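Local coordinates for protein superoxide dismutase (Acidilobus saccharovorans, PDB 4FFK) that catalyses the dismutation of superoxide to oxygen and hydrogen peroxide, probably by cycling its bound iron between the ferric and ferrous states, at residues A[72-75]-A[76-79]. Residues are numbered along the deposited sequence; the frame is centred on the assembly and turned at random.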
loop_
_atom_site.group_PDB
_atom_site.type_symbol
_atom_site.label_atom_id
_atom_site.label_comp_id
_atom_site.label_asym_id
_atom_site.label_seq_id
_atom_site.Cartn_x
_atom_site.Cartn_y
_atom_site.Cartn_z
ATOM N N ASP A 72 -12.895 -15.468 -17.989
ATOM C CA ASP A 72 -12.899 -14.581 -16.853
ATOM C C ASP A 72 -11.558 -13.854 -16.733
ATOM O O ASP A 72 -10.520 -14.296 -17.221
ATOM C CB ASP A 72 -13.270 -15.334 -15.564
ATOM C CG ASP A 72 -14.702 -15.898 -15.612
ATOM O OD1 ASP A 72 -15.621 -15.212 -16.173
ATOM O OD2 ASP A 72 -14.902 -17.011 -15.076
ATOM N N ILE A 73 -11.614 -12.689 -16.124
ATOM C CA ILE A 73 -10.388 -11.943 -15.855
ATOM C C ILE A 73 -10.493 -11.543 -14.397
ATOM O O ILE A 73 -11.593 -11.271 -13.886
ATOM C CB ILE A 73 -10.344 -10.689 -16.720
ATOM C CG1 ILE A 73 -8.985 -9.974 -16.601
ATOM C CG2 ILE A 73 -11.493 -9.719 -16.402
ATOM C CD1 ILE A 73 -8.907 -8.842 -17.587
ATOM N N ASP A 74 -9.337 -11.473 -13.747
ATOM C CA ASP A 74 -9.266 -10.944 -12.387
ATOM C C ASP A 74 -9.033 -9.491 -12.585
ATOM O O ASP A 74 -7.896 -9.044 -12.874
ATOM C CB ASP A 74 -8.113 -11.655 -11.720
ATOM C CG ASP A 74 -7.856 -11.226 -10.296
ATOM O OD1 ASP A 74 -8.363 -10.180 -9.854
ATOM O OD2 ASP A 74 -7.120 -12.000 -9.640
ATOM N N VAL A 75 -10.105 -8.710 -12.498
ATOM C CA VAL A 75 -10.018 -7.317 -12.895
ATOM C C VAL A 75 -9.107 -6.575 -11.891
ATOM O O VAL A 75 -8.443 -5.638 -12.263
ATOM C CB VAL A 75 -11.388 -6.643 -12.945
ATOM C CG1 VAL A 75 -12.168 -6.814 -11.605
ATOM C CG2 VAL A 75 -11.303 -5.214 -13.336
ATOM N N ARG A 76 -9.177 -7.002 -10.639
ATOM C CA ARG A 76 -8.342 -6.320 -9.616
ATOM C C ARG A 76 -6.869 -6.563 -9.983
ATOM O O ARG A 76 -6.013 -5.641 -9.968
ATOM C CB ARG A 76 -8.622 -6.877 -8.245
ATOM C CG ARG A 76 -7.674 -6.247 -7.213
ATOM C CD ARG A 76 -8.267 -6.462 -5.852
ATOM N NE ARG A 76 -8.341 -7.873 -5.584
ATOM C CZ ARG A 76 -9.447 -8.504 -5.144
ATOM N NH1 ARG A 76 -10.582 -7.874 -4.951
ATOM N NH2 ARG A 76 -9.372 -9.811 -4.914
ATOM N N ALA A 77 -6.551 -7.813 -10.293
ATOM C CA ALA A 77 -5.145 -8.155 -10.507
ATOM C C ALA A 77 -4.652 -7.457 -11.747
ATOM O O ALA A 77 -3.558 -6.928 -11.746
ATOM C CB ALA A 77 -4.937 -9.678 -10.640
ATOM N N VAL A 78 -5.443 -7.465 -12.815
ATOM C CA VAL A 78 -5.028 -6.804 -14.071
ATOM C C VAL A 78 -4.928 -5.283 -13.930
ATOM O O VAL A 78 -4.022 -4.695 -14.430
ATOM C CB VAL A 78 -5.936 -7.202 -15.207
ATOM C CG1 VAL A 78 -5.419 -6.629 -16.520
ATOM C CG2 VAL A 78 -5.867 -8.721 -15.268
ATOM N N SER A 79 -5.838 -4.694 -13.170
ATOM C CA SER A 79 -5.786 -3.289 -12.864
ATOM C C SER A 79 -4.463 -2.983 -12.138
ATOM O O SER A 79 -3.761 -2.027 -12.523
ATOM C CB SER A 79 -6.954 -2.894 -11.970
ATOM O OG SER A 79 -8.176 -3.131 -12.647
HETATM O O HOH W 1 -10.980 -9.042 -9.273
#
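D74 caps the first turn of helix 75-97 by accepting a hydrogen bond from the backbone of A77. D74 OD1 lies 3.0 Å from A77 N, and the N-H points at it at 157°. The donor comes from above the carboxylate plane, 69° out of it. CG stands anti to the backbone N of D74 (chi1 179°), which carries the carboxylate forward over the helix start. This is an N-cap. The methyl group of A77 is in van der Waals contact with the same carboxylate, CB 3.3 Å from D74 CG. A water extends the cap: it donates to D74 OD1 and accepts from R76 N at 3.0 Å, so a second amide of the first turn is also satisfied.

The regular helix bonds begin at the same residue. V78 N donates to D74 O at 2.9 Å in a nearly straight bond. V75 O takes two donors, S79 N at 2.9 Å and S79 OG at 2.6 Å, which approach from opposite faces of its carbonyl plane. The serine hydroxyl is thus tied back to its own helix.

One apolar pair crosses the contact. I73 CG1 meets V78 CG2 at 3.6 Å, the two side chains crossing at about a right angle. I73 also rests on Y65 and V78 on A58 and K61, which joins this corner to helix 37-66 of the alpha-hairpin.

R76 turns to other subunits: NH1 hydrogen-bonds N137 O of a second subunit, and NH2 forms a salt bridge with D81 OD1 of a third subunit. With an alanine at D74, A77 N would probably lose its capping acceptor and the water one of its anchors. The negative carboxylate at the helix N-terminus is likely to interact favourably with the helix dipole.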